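Local coordinates for adhesion and penetration protein autotransporter (Haemophilus influenzae, PDB 3SYJ) that promotes bacterial aggregation and adherence to host cells through its secreted passenger domain, which probably also acts as a serine protease, at residues N102-Y116 and Q252-R265. Sequence-based numbering, arbitrary orientation.
Sequences NNYKKDNLHPYEDDY and QLVRKSYFDEIFER
The guanidinium of Arg255 lies flat on the ring of Tyr116, centres 4.2 Å apart and planes 16° apart, inside the chymotrypsin-like serine protease domain at the N-terminal end of the passenger. The opposite face of the guanidinium is covered by CB of Tyr112, so the flat group is sandwiched between two side chains of the loop 102-116. In its own plane, NH1 and NH2 both reach the backbone carbonyl of Glu113, at 2.8 Å and 2.7 Å from its O atom; two bonds to one acceptor fix the rotation of the group. NH1 also sits over the centre of the Tyr104 ring, a cation-pi contact in which the ring stands steeply to the guanidinium. The extended arginine chain runs along the Tyr116 ring, with CD over its face in a CH-pi contact.

Tyr104 then turns an edge to the face of Tyr258 on the helix 256-265, a T-shaped pair with CD1 of Tyr104 3.7 Å from CD1 of Tyr258. The Tyr258 hydroxyl donates to the backbone O of Asn102 at 2.7 Å, coming from above the carbonyl plane. The amide of Asn102 lies against Ile262; its ND2 is bonded to Asn118 O, while OD1 is linked through water to Arg265 NH1.

The same loop carries Asp115, whose OD2 accepts a hydrogen bond from His73 ND1 and forms a salt bridge with Arg239; with His73 and Ser218 it probably makes up the catalytic triad. Next to it in sequence, Tyr116, with CG anti to its backbone N (chi1 -173°), extends beneath Arg255 until its OH accepts the backbone N-H of Arg255, the helix N-cap residue, at 2.9 Å and 162°.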
loop_
_atom_site.group_PDB
_atom_site.type_symbol
_atom_site.label_atom_id
_atom_site.label_comp_id
_atom_site.label_asym_id
_atom_site.label_seq_id
_atom_site.Cartn_x
_atom_site.Cartn_y
_atom_site.Cartn_z
ATOM N N ASN A 102 59.585 -41.708 27.349
ATOM C CA ASN A 102 58.891 -42.839 27.945
ATOM C C ASN A 102 58.888 -44.049 27.018
ATOM O O ASN A 102 57.836 -44.572 26.659
ATOM C CB ASN A 102 57.466 -42.458 28.354
ATOM C CG ASN A 102 57.437 -41.406 29.459
ATOM O OD1 ASN A 102 58.099 -41.550 30.483
ATOM N ND2 ASN A 102 56.668 -40.347 29.251
ATOM N N ASN A 103 60.085 -44.484 26.636
ATOM C CA ASN A 103 60.249 -45.719 25.885
ATOM C C ASN A 103 59.864 -46.913 26.752
ATOM O O ASN A 103 60.384 -47.096 27.850
ATOM C CB ASN A 103 61.685 -45.862 25.368
ATOM C CG ASN A 103 62.043 -44.807 24.329
ATOM O OD1 ASN A 103 61.203 -44.390 23.535
ATOM N ND2 ASN A 103 63.298 -44.375 24.331
ATOM N N TYR A 104 58.929 -47.709 26.252
ATOM C CA TYR A 104 58.449 -48.906 26.931
ATOM C C TYR A 104 59.583 -49.860 27.308
ATOM O O TYR A 104 60.492 -50.094 26.517
ATOM C CB TYR A 104 57.494 -49.625 25.993
ATOM C CG TYR A 104 56.584 -50.627 26.637
ATOM C CD1 TYR A 104 55.358 -50.239 27.158
ATOM C CD2 TYR A 104 56.925 -51.972 26.680
ATOM C CE1 TYR A 104 54.506 -51.161 27.724
ATOM C CE2 TYR A 104 56.080 -52.902 27.244
ATOM C CZ TYR A 104 54.872 -52.494 27.763
ATOM O OH TYR A 104 54.020 -53.417 28.326
ATOM N N LYS A 105 59.523 -50.404 28.519
ATOM C CA LYS A 105 60.443 -51.454 28.938
ATOM C C LYS A 105 59.655 -52.736 29.156
ATOM O O LYS A 105 58.775 -52.792 30.013
ATOM C CB LYS A 105 61.169 -51.079 30.233
ATOM C CG LYS A 105 62.168 -52.139 30.724
ATOM C CD LYS A 105 62.472 -51.986 32.215
ATOM C CE LYS A 105 63.548 -52.963 32.704
ATOM N NZ LYS A 105 64.946 -52.478 32.462
ATOM N N LYS A 106 59.972 -53.762 28.376
ATOM C CA LYS A 106 59.339 -55.065 28.522
ATOM C C LYS A 106 59.879 -55.804 29.744
ATOM O O LYS A 106 61.090 -55.983 29.890
ATOM C CB LYS A 106 59.574 -55.901 27.269
ATOM C CG LYS A 106 58.766 -57.192 27.206
ATOM C CD LYS A 106 59.093 -57.945 25.920
ATOM C CE LYS A 106 58.330 -59.248 25.790
ATOM N NZ LYS A 106 58.718 -59.951 24.532
ATOM N N ASP A 107 58.971 -56.225 30.621
ATOM C CA ASP A 107 59.333 -56.982 31.814
ATOM C C ASP A 107 58.130 -57.737 32.373
ATOM O O ASP A 107 57.047 -57.717 31.791
ATOM C CB ASP A 107 59.978 -56.084 32.883
ATOM C CG ASP A 107 59.035 -55.001 33.411
ATOM O OD1 ASP A 107 57.800 -55.200 33.393
ATOM O OD2 ASP A 107 59.545 -53.950 33.866
ATOM N N ASN A 108 58.330 -58.405 33.502
ATOM C CA ASN A 108 57.292 -59.228 34.104
ATOM C C ASN A 108 55.919 -58.546 34.190
ATOM O O ASN A 108 54.888 -59.180 33.975
ATOM C CB ASN A 108 57.741 -59.702 35.486
ATOM C CG ASN A 108 56.593 -60.218 36.321
ATOM O OD1 ASN A 108 55.715 -60.928 35.823
ATOM N ND2 ASN A 108 56.590 -59.862 37.605
ATOM N N LEU A 109 55.905 -57.255 34.501
ATOM C CA LEU A 109 54.643 -56.536 34.622
ATOM C C LEU A 109 54.332 -55.718 33.372
ATOM O O LEU A 109 53.287 -55.077 33.280
ATOM C CB LEU A 109 54.652 -55.643 35.861
ATOM C CG LEU A 109 54.805 -56.391 37.183
ATOM C CD1 LEU A 109 55.052 -55.416 38.323
ATOM C CD2 LEU A 109 53.578 -57.249 37.451
ATOM N N HIS A 110 55.245 -55.744 32.410
ATOM C CA HIS A 110 55.035 -55.050 31.144
ATOM C C HIS A 110 55.312 -56.008 29.998
ATOM O O HIS A 110 56.406 -56.021 29.431
ATOM C CB HIS A 110 55.916 -53.809 31.064
ATOM C CG HIS A 110 55.788 -52.923 32.259
ATOM N ND1 HIS A 110 54.590 -52.356 32.634
ATOM C CD2 HIS A 110 56.700 -52.523 33.175
ATOM C CE1 HIS A 110 54.770 -51.635 33.726
ATOM N NE2 HIS A 110 56.043 -51.716 34.073
ATOM N N PRO A 111 54.301 -56.813 29.663
ATOM C CA PRO A 111 54.378 -57.982 28.781
ATOM C C PRO A 111 54.694 -57.661 27.320
ATOM O O PRO A 111 55.341 -58.468 26.658
ATOM C CB PRO A 111 52.966 -58.584 28.878
ATOM C CG PRO A 111 52.341 -57.955 30.084
ATOM C CD PRO A 111 52.938 -56.596 30.171
ATOM N N TYR A 112 54.248 -56.502 26.845
ATOM C CA TYR A 112 54.218 -56.190 25.417
ATOM C C TYR A 112 55.566 -55.796 24.828
ATOM O O TYR A 112 56.529 -55.565 25.556
ATOM C CB TYR A 112 53.137 -55.138 25.147
ATOM C CG TYR A 112 51.794 -55.627 25.634
ATOM C CD1 TYR A 112 51.059 -56.540 24.889
ATOM C CD2 TYR A 112 51.289 -55.229 26.862
ATOM C CE1 TYR A 112 49.844 -57.019 25.337
ATOM C CE2 TYR A 112 50.077 -55.702 27.322
ATOM C CZ TYR A 112 49.357 -56.600 26.555
ATOM O OH TYR A 112 48.146 -57.080 27.006
ATOM N N GLU A 113 55.627 -55.751 23.501
ATOM C CA GLU A 113 56.857 -55.445 22.778
ATOM C C GLU A 113 57.273 -54.003 22.990
ATOM O O GLU A 113 56.423 -53.119 23.079
ATOM C CB GLU A 113 56.675 -55.716 21.288
ATOM C CG GLU A 113 56.443 -57.180 20.988
ATOM C CD GLU A 113 57.566 -58.049 21.513
ATOM O OE1 GLU A 113 58.718 -57.884 21.047
ATOM O OE2 GLU A 113 57.292 -58.891 22.396
ATOM N N ASP A 114 58.579 -53.766 23.032
ATOM C CA ASP A 114 59.106 -52.474 23.468
ATOM C C ASP A 114 59.329 -51.435 22.359
ATOM O O ASP A 114 59.971 -50.412 22.591
ATOM C CB ASP A 114 60.377 -52.660 24.323
ATOM C CG ASP A 114 61.499 -53.370 23.574
ATOM O OD1 ASP A 114 61.397 -53.507 22.338
ATOM O OD2 ASP A 114 62.485 -53.785 24.221
ATOM N N ASP A 115 58.803 -51.688 21.163
ATOM C CA ASP A 115 58.794 -50.659 20.124
ATOM C C ASP A 115 57.541 -49.807 20.330
ATOM O O ASP A 115 56.553 -49.919 19.594
ATOM C CB ASP A 115 58.816 -51.284 18.726
ATOM C CG ASP A 115 59.239 -50.302 17.641
ATOM O OD1 ASP A 115 59.577 -49.138 17.959
ATOM O OD2 ASP A 115 59.237 -50.704 16.459
ATOM N N TYR A 116 57.587 -48.965 21.357
ATOM C CA TYR A 116 56.417 -48.221 21.794
ATOM C C TYR A 116 56.857 -47.178 22.799
ATOM O O TYR A 116 57.582 -47.495 23.738
ATOM C CB TYR A 116 55.429 -49.183 22.456
ATOM C CG TYR A 116 54.088 -48.580 22.812
ATOM C CD1 TYR A 116 52.942 -48.959 22.135
ATOM C CD2 TYR A 116 53.968 -47.638 23.832
ATOM C CE1 TYR A 116 51.710 -48.423 22.457
ATOM C CE2 TYR A 116 52.734 -47.093 24.164
ATOM C CZ TYR A 116 51.611 -47.490 23.468
ATOM O OH TYR A 116 50.380 -46.967 23.775
ATOM N N GLN A 252 50.786 -52.177 16.586
ATOM C CA GLN A 252 50.840 -52.369 18.028
ATOM C C GLN A 252 49.652 -51.643 18.667
ATOM O O GLN A 252 49.511 -50.428 18.520
ATOM C CB GLN A 252 52.154 -51.825 18.582
ATOM C CG GLN A 252 53.367 -52.622 18.153
ATOM C CD GLN A 252 53.335 -54.033 18.681
ATOM O OE1 GLN A 252 53.188 -54.984 17.921
ATOM N NE2 GLN A 252 53.461 -54.178 19.990
ATOM N N LEU A 253 48.791 -52.388 19.356
ATOM C CA LEU A 253 47.633 -51.792 20.016
ATOM C C LEU A 253 48.075 -50.774 21.070
ATOM O O LEU A 253 49.170 -50.880 21.614
ATOM C CB LEU A 253 46.749 -52.874 20.645
ATOM C CG LEU A 253 46.159 -53.921 19.688
ATOM C CD1 LEU A 253 45.280 -54.901 20.450
ATOM C CD2 LEU A 253 45.371 -53.279 18.558
ATOM N N VAL A 254 47.235 -49.778 21.346
ATOM C CA VAL A 254 47.604 -48.751 22.321
ATOM C C VAL A 254 47.502 -49.302 23.735
ATOM O O VAL A 254 46.662 -50.160 24.014
ATOM C CB VAL A 254 46.741 -47.479 22.190
ATOM C CG1 VAL A 254 47.056 -46.759 20.878
ATOM C CG2 VAL A 254 45.259 -47.829 22.293
ATOM N N ARG A 255 48.349 -48.791 24.623
ATOM C CA ARG A 255 48.469 -49.338 25.970
ATOM C C ARG A 255 47.992 -48.365 27.053
ATOM O O ARG A 255 48.757 -47.561 27.567
ATOM C CB ARG A 255 49.905 -49.808 26.204
ATOM C CG ARG A 255 50.360 -50.755 25.091
ATOM C CD ARG A 255 51.798 -51.224 25.231
ATOM N NE ARG A 255 52.248 -51.892 24.012
ATOM C CZ ARG A 255 53.523 -52.084 23.693
ATOM N NH1 ARG A 255 54.477 -51.671 24.507
ATOM N NH2 ARG A 255 53.844 -52.685 22.559
ATOM N N LYS A 256 46.712 -48.463 27.393
ATOM C CA LYS A 256 46.063 -47.540 28.314
ATOM C C LYS A 256 46.614 -47.643 29.741
ATOM O O LYS A 256 46.721 -46.641 30.443
ATOM C CB LYS A 256 44.560 -47.811 28.312
ATOM C CG LYS A 256 43.711 -46.807 29.066
ATOM C CD LYS A 256 43.094 -45.799 28.114
ATOM C CE LYS A 256 41.795 -45.228 28.675
ATOM N NZ LYS A 256 40.734 -46.270 28.826
ATOM N N SER A 257 46.956 -48.856 30.170
ATOM C CA SER A 257 47.465 -49.073 31.523
ATOM C C SER A 257 48.877 -48.550 31.675
ATOM O O SER A 257 49.255 -48.055 32.734
ATOM C CB SER A 257 47.442 -50.556 31.888
ATOM O OG SER A 257 46.204 -50.909 32.476
ATOM N N TYR A 258 49.662 -48.683 30.617
ATOM C CA TYR A 258 51.020 -48.175 30.632
ATOM C C TYR A 258 50.972 -46.664 30.669
ATOM O O TYR A 258 51.709 -46.028 31.420
ATOM C CB TYR A 258 51.773 -48.649 29.397
ATOM C CG TYR A 258 53.119 -48.007 29.179
ATOM C CD1 TYR A 258 54.176 -48.248 30.047
ATOM C CD2 TYR A 258 53.345 -47.188 28.080
ATOM C CE1 TYR A 258 55.421 -47.677 29.834
ATOM C CE2 TYR A 258 54.581 -46.617 27.855
ATOM C CZ TYR A 258 55.617 -46.865 28.736
ATOM O OH TYR A 258 56.848 -46.294 28.516
ATOM N N PHE A 259 50.093 -46.081 29.867
ATOM C CA PHE A 259 49.995 -44.633 29.858
ATOM C C PHE A 259 49.605 -44.101 31.235
ATOM O O PHE A 259 50.133 -43.086 31.675
ATOM C CB PHE A 259 48.995 -44.132 28.828
ATOM C CG PHE A 259 48.739 -42.667 28.941
ATOM C CD1 PHE A 259 49.675 -41.756 28.483
ATOM C CD2 PHE A 259 47.591 -42.195 29.559
ATOM C CE1 PHE A 259 49.459 -40.396 28.605
ATOM C CE2 PHE A 259 47.372 -40.837 29.685
ATOM C CZ PHE A 259 48.313 -39.938 29.207
ATOM N N ASP A 260 48.679 -44.787 31.902
ATOM C CA ASP A 260 48.248 -44.396 33.240
ATOM C C ASP A 260 49.417 -44.379 34.212
ATOM O O ASP A 260 49.504 -43.501 35.069
ATOM C CB ASP A 260 47.137 -45.318 33.756
ATOM C CG ASP A 260 45.797 -45.046 33.088
ATOM O OD1 ASP A 260 45.695 -44.041 32.349
ATOM O OD2 ASP A 260 44.845 -45.836 33.300
ATOM N N GLU A 261 50.327 -45.336 34.077
ATOM C CA GLU A 261 51.507 -45.352 34.934
ATOM C C GLU A 261 52.405 -44.140 34.691
ATOM O O GLU A 261 52.973 -43.586 35.628
ATOM C CB GLU A 261 52.298 -46.643 34.754
ATOM C CG GLU A 261 51.583 -47.871 35.283
ATOM C CD GLU A 261 52.325 -49.149 34.961
ATOM O OE1 GLU A 261 53.503 -49.060 34.557
ATOM O OE2 GLU A 261 51.731 -50.239 35.108
ATOM N N ILE A 262 52.536 -43.735 33.430
ATOM C CA ILE A 262 53.348 -42.575 33.087
ATOM C C ILE A 262 52.692 -41.325 33.651
ATOM O O ILE A 262 53.345 -40.471 34.234
ATOM C CB ILE A 262 53.475 -42.397 31.554
ATOM C CG1 ILE A 262 54.109 -43.630 30.906
ATOM C CG2 ILE A 262 54.251 -41.125 31.218
ATOM C CD1 ILE A 262 55.364 -44.109 31.587
ATOM N N PHE A 263 51.383 -41.229 33.473
ATOM C CA PHE A 263 50.662 -40.030 33.848
ATOM C C PHE A 263 50.722 -39.792 35.349
ATOM O O PHE A 263 51.011 -38.681 35.790
ATOM C CB PHE A 263 49.213 -40.122 33.382
ATOM C CG PHE A 263 48.464 -38.817 33.457
ATOM C CD1 PHE A 263 48.577 -37.878 32.444
ATOM C CD2 PHE A 263 47.631 -38.538 34.529
ATOM C CE1 PHE A 263 47.883 -36.687 32.500
ATOM C CE2 PHE A 263 46.935 -37.347 34.589
ATOM C CZ PHE A 263 47.060 -36.421 33.573
ATOM N N GLU A 264 50.444 -40.834 36.127
ATOM C CA GLU A 264 50.413 -40.733 37.588
ATOM C C GLU A 264 51.794 -40.447 38.164
ATOM O O GLU A 264 51.921 -39.905 39.263
ATOM C CB GLU A 264 49.822 -42.001 38.209
ATOM C CG GLU A 264 48.302 -42.085 38.066
ATOM C CD GLU A 264 47.755 -43.498 38.222
ATOM O OE1 GLU A 264 48.560 -44.460 38.258
ATOM O OE2 GLU A 264 46.514 -43.646 38.303
ATOM N N ARG A 265 52.826 -40.809 37.412
ATOM C CA ARG A 265 54.198 -40.501 37.787
ATOM C C ARG A 265 54.470 -38.990 37.727
ATOM O O ARG A 265 55.276 -38.464 38.492
ATOM C CB ARG A 265 55.148 -41.262 36.862
ATOM C CG ARG A 265 56.626 -41.104 37.149
ATOM C CD ARG A 265 57.436 -42.002 36.206
ATOM N NE ARG A 265 56.962 -43.387 36.249
ATOM C CZ ARG A 265 57.031 -44.243 35.231
ATOM N NH1 ARG A 265 57.553 -43.866 34.070
ATOM N NH2 ARG A 265 56.564 -45.479 35.372
HETATM O O HOH W 1 58.007 -40.907 33.154
HETATM O O HOH W 2 58.902 -44.318 31.434
HETATM O O HOH W 3 50.167 -46.013 26.103
#